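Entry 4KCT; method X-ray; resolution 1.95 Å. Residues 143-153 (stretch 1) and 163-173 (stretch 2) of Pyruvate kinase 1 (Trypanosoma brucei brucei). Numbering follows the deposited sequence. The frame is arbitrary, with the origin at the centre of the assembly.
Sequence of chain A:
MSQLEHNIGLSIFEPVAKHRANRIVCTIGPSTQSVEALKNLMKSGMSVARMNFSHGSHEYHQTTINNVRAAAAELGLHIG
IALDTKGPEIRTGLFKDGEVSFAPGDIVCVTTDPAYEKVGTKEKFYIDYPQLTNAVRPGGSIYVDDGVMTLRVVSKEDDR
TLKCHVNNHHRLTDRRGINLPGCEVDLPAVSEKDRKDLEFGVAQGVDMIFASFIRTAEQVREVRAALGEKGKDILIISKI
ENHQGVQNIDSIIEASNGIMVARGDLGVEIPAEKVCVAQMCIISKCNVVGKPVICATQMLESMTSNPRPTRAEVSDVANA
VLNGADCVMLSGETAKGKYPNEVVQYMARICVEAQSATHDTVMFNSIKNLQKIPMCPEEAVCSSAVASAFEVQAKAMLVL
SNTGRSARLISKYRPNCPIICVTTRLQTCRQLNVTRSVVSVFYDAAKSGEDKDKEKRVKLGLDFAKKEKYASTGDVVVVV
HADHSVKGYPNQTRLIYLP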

# COMPACT_ATOMS: atom_id res chain seq x y z
N TYR A 143 -45.18 3.25 10.14
CA TYR A 143 -45.41 2.21 9.18
C TYR A 143 -46.36 1.20 9.78
O TYR A 143 -46.19 0.80 10.94
CB TYR A 143 -44.08 1.51 8.84
CG TYR A 143 -43.10 2.36 8.03
CD1 TYR A 143 -41.79 1.92 7.79
CD2 TYR A 143 -43.50 3.58 7.47
CE1 TYR A 143 -40.89 2.70 7.06
CE2 TYR A 143 -42.59 4.39 6.78
CZ TYR A 143 -41.30 3.92 6.54
OH TYR A 143 -40.41 4.71 5.83
N VAL A 144 -47.27 0.68 8.97
CA VAL A 144 -48.23 -0.29 9.45
C VAL A 144 -48.21 -1.53 8.56
O VAL A 144 -48.05 -1.43 7.35
CB VAL A 144 -49.64 0.33 9.51
CG1 VAL A 144 -50.56 -0.53 10.36
CG2 VAL A 144 -49.58 1.76 10.05
N ASP A 145 -48.28 -2.70 9.20
CA ASP A 145 -48.42 -3.96 8.50
C ASP A 145 -47.15 -4.29 7.74
O ASP A 145 -47.11 -4.26 6.51
CB ASP A 145 -49.63 -3.93 7.56
CG ASP A 145 -50.22 -5.30 7.35
OD1 ASP A 145 -49.67 -6.28 7.90
OD2 ASP A 145 -51.24 -5.40 6.65
N ASP A 146 -46.06 -4.39 8.49
CA ASP A 146 -44.74 -4.67 7.94
C ASP A 146 -44.38 -3.71 6.82
O ASP A 146 -43.82 -4.13 5.81
CB ASP A 146 -44.67 -6.11 7.45
CG ASP A 146 -44.16 -7.06 8.51
OD1 ASP A 146 -43.15 -7.74 8.27
OD2 ASP A 146 -44.75 -7.08 9.61
N GLY A 147 -44.69 -2.43 7.01
CA GLY A 147 -44.22 -1.38 6.13
C GLY A 147 -45.13 -1.11 4.94
O GLY A 147 -44.88 -0.19 4.17
N VAL A 148 -46.20 -1.90 4.81
CA VAL A 148 -47.04 -1.85 3.60
C VAL A 148 -47.87 -0.57 3.50
O VAL A 148 -48.06 -0.04 2.41
CB VAL A 148 -47.96 -3.09 3.46
CG1 VAL A 148 -48.95 -2.87 2.33
CG2 VAL A 148 -47.13 -4.34 3.20
N MET A 149 -48.40 -0.10 4.61
CA MET A 149 -49.03 1.20 4.63
C MET A 149 -48.14 2.15 5.38
O MET A 149 -47.59 1.80 6.42
CB MET A 149 -50.42 1.15 5.31
CG MET A 149 -51.08 2.53 5.39
SD MET A 149 -52.76 2.53 6.06
CE MET A 149 -52.62 1.29 7.28
N THR A 150 -48.05 3.38 4.90
CA THR A 150 -47.31 4.38 5.62
C THR A 150 -48.15 5.61 5.91
O THR A 150 -49.00 6.01 5.11
CB THR A 150 -46.01 4.79 4.89
OG1 THR A 150 -46.33 5.65 3.82
CG2 THR A 150 -45.28 3.56 4.34
N LEU A 151 -48.00 6.13 7.12
CA LEU A 151 -48.66 7.35 7.55
C LEU A 151 -47.60 8.40 7.79
O LEU A 151 -46.55 8.10 8.37
CB LEU A 151 -49.42 7.10 8.87
CG LEU A 151 -50.29 5.84 8.93
CD1 LEU A 151 -50.70 5.54 10.37
CD2 LEU A 151 -51.51 6.04 8.08
N ARG A 152 -47.90 9.64 7.41
CA ARG A 152 -47.10 10.77 7.82
C ARG A 152 -47.77 11.45 8.98
O ARG A 152 -48.96 11.75 8.92
CB ARG A 152 -46.96 11.77 6.66
CG ARG A 152 -46.18 13.03 7.04
CD ARG A 152 -45.92 13.91 5.82
NE ARG A 152 -47.08 13.98 4.93
CZ ARG A 152 -48.03 14.91 5.02
NH1 ARG A 152 -49.07 14.87 4.19
NH2 ARG A 152 -47.95 15.87 5.92
N VAL A 153 -47.01 11.71 10.04
CA VAL A 153 -47.58 12.38 11.20
C VAL A 153 -47.72 13.87 10.89
O VAL A 153 -46.75 14.52 10.54
CB VAL A 153 -46.67 12.22 12.43
CG1 VAL A 153 -47.24 13.03 13.60
CG2 VAL A 153 -46.51 10.75 12.80
N LYS A 163 -52.45 13.15 14.78
CA LYS A 163 -53.20 13.20 13.55
C LYS A 163 -52.25 12.89 12.38
O LYS A 163 -51.15 13.45 12.30
CB LYS A 163 -53.81 14.60 13.37
CG LYS A 163 -54.65 14.75 12.13
CD LYS A 163 -55.47 16.04 12.17
CE LYS A 163 -54.99 17.03 11.12
NZ LYS A 163 -54.01 18.02 11.66
N CYS A 164 -52.67 11.97 11.51
CA CYS A 164 -51.76 11.39 10.50
C CYS A 164 -52.38 11.45 9.11
O CYS A 164 -53.60 11.47 8.96
CB CYS A 164 -51.42 9.93 10.84
SG CYS A 164 -50.53 9.72 12.41
N HIS A 165 -51.53 11.43 8.10
CA HIS A 165 -51.98 11.45 6.71
C HIS A 165 -51.66 10.12 6.09
O HIS A 165 -50.51 9.70 6.11
CB HIS A 165 -51.25 12.57 5.97
CG HIS A 165 -51.47 12.56 4.47
ND1 HIS A 165 -50.78 11.76 3.63
CD2 HIS A 165 -52.27 13.39 3.66
CE1 HIS A 165 -51.14 12.03 2.35
NE2 HIS A 165 -52.04 13.02 2.37
N VAL A 166 -52.68 9.42 5.60
CA VAL A 166 -52.45 8.12 4.95
C VAL A 166 -51.81 8.30 3.57
O VAL A 166 -52.29 9.11 2.77
CB VAL A 166 -53.78 7.36 4.77
CG1 VAL A 166 -53.56 6.09 3.93
CG2 VAL A 166 -54.36 7.01 6.14
N ASN A 167 -50.74 7.55 3.30
CA ASN A 167 -49.98 7.72 2.06
C ASN A 167 -50.43 6.82 0.93
O ASN A 167 -50.25 7.16 -0.22
CB ASN A 167 -48.48 7.55 2.29
CG ASN A 167 -47.87 8.69 3.05
OD1 ASN A 167 -46.94 8.50 3.84
ND2 ASN A 167 -48.49 9.85 2.95
N ASN A 168 -50.97 5.66 1.26
CA ASN A 168 -51.31 4.70 0.22
C ASN A 168 -52.51 3.83 0.56
O ASN A 168 -52.94 3.78 1.71
CB ASN A 168 -50.09 3.83 -0.14
CG ASN A 168 -49.47 3.16 1.07
OD1 ASN A 168 -49.00 3.81 2.00
ND2 ASN A 168 -49.36 1.84 1.01
N HIS A 169 -53.11 3.24 -0.47
CA HIS A 169 -54.27 2.36 -0.29
C HIS A 169 -53.86 1.16 0.53
O HIS A 169 -52.85 0.56 0.26
CB HIS A 169 -54.81 1.88 -1.66
CG HIS A 169 -55.61 2.93 -2.40
ND1 HIS A 169 -55.08 3.69 -3.38
CD2 HIS A 169 -56.96 3.30 -2.29
CE1 HIS A 169 -56.04 4.50 -3.89
NE2 HIS A 169 -57.18 4.27 -3.22
N HIS A 170 -54.66 0.83 1.54
CA HIS A 170 -54.44 -0.39 2.31
C HIS A 170 -55.65 -0.77 3.12
O HIS A 170 -56.42 0.10 3.53
CB HIS A 170 -53.23 -0.25 3.22
CG HIS A 170 -52.66 -1.57 3.68
ND1 HIS A 170 -52.36 -2.57 2.82
CD2 HIS A 170 -52.43 -2.07 4.96
CE1 HIS A 170 -51.95 -3.64 3.51
NE2 HIS A 170 -51.93 -3.32 4.81
N ARG A 171 -55.81 -2.06 3.37
CA ARG A 171 -56.87 -2.59 4.23
C ARG A 171 -56.23 -3.15 5.49
O ARG A 171 -55.38 -4.04 5.41
CB ARG A 171 -57.63 -3.73 3.51
CG ARG A 171 -58.85 -4.23 4.29
CD ARG A 171 -59.62 -5.31 3.53
NE ARG A 171 -58.89 -6.57 3.51
CZ ARG A 171 -59.15 -7.60 4.32
NH1 ARG A 171 -60.20 -7.57 5.14
NH2 ARG A 171 -58.41 -8.69 4.25
N LEU A 172 -56.57 -2.58 6.64
CA LEU A 172 -56.05 -3.10 7.89
C LEU A 172 -57.02 -4.12 8.47
O LEU A 172 -58.21 -3.88 8.51
CB LEU A 172 -55.82 -1.96 8.90
CG LEU A 172 -54.63 -1.05 8.62
CD1 LEU A 172 -54.45 -0.08 9.79
CD2 LEU A 172 -53.37 -1.89 8.41
N THR A 173 -56.49 -5.23 8.98
CA THR A 173 -57.24 -6.11 9.88
C THR A 173 -56.73 -5.96 11.34
O THR A 173 -55.86 -5.12 11.62
CB THR A 173 -57.14 -7.58 9.43
OG1 THR A 173 -55.76 -7.94 9.33
CG2 THR A 173 -57.81 -7.77 8.05
O HOH W 1 -53.88 -5.78 7.18
O HOH W 2 -47.51 12.32 2.84

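Strands 149-153 and 163-166 pair antiparallel, their axes 137° apart in direction and 4.4 Å at closest approach. Arg-152 and His-165 form the hydrogen-bonded pair at the centre: Arg-152 N donates to His-165 O (2.9 Å) and His-165 N to Arg-152 O (2.7 Å). Leu-151 with Val-166 and Val-153 with Cys-164 flank it as non-hydrogen-bonded pairs, and the same carbonyls also receive CA-H...O contacts, Leu-151 CA to His-165 O (3.3 Å) and Cys-164 CA to Arg-152 O (3.2 Å). One further backbone bond, Asn-167 N to Thr-150 O (2.9 Å), extends the ladder. Before this strand, a type I' turn from Asp-145 to Val-148 reverses the chain, closed by Val-148 N to Asp-145 O (3.0 Å). Gly-147 sits there at phi 89°, a value that favours glycine.

Beyond Asn-167, side chains take over from backbone pairing. Asn-168, chi1 p, uses its amide as a two-ended clamp: ND2 donates to Val-148 O (2.7 Å), while OD1 accepts from Thr-150 N (3.1 Å). Asparagine suits the place because one short group offers both a donor and an acceptor. Thr-150 OG1 adds a bond to Asn-167 OD1 (2.9 Å), tying the neighbouring asparagine to the same strand.

The sheet's two faces follow different rules. Leu-151, Val-153, Cys-164 and Val-166 share a buried apolar face, with Leu-151 CD2 3.6 Å from Val-166 CG2 and Leu-151 CB 4.0 Å from Cys-164 CB. Met-149 carries apolar contact toward the strand that begins at His-170: its extended chi1 and chi2 (both t) help its CE reach Leu-172 CG at 3.4 Å. Leu-172 CD2 also meets Val-144 CG1 at 3.7 Å, so a single leucine touches both arms of the turn.

On the face of Arg-152 and His-165, both partly exposed, a long polar chain brings its guanidinium end over a ring. Arg-152 NH1 sits over one face of the His-165 ring, 3.3 Å from His-165 CG. Water 2 accepts from Arg-152 NE (2.7 Å) and, weakly, from Asn-167 ND2 (2.7 Å), giving both donors a shared partner.

His-170 combines two kinds of contact. At the ring edge, NE2 donates to Asp-145 OD2 (2.9 Å, 164°); over one face lie Val-148 CG1, 3.3 Å from His-170 CE1, and Met-149 N. Asp-145 OD2 also accepts from water 1 (2.7 Å), which donates to Arg-171 O (2.9 Å) and accepts from Thr-173 N (3.2 Å), linking the carboxylate to the backbone of Arg-171 and Thr-173. In all, 826 Å² is buried.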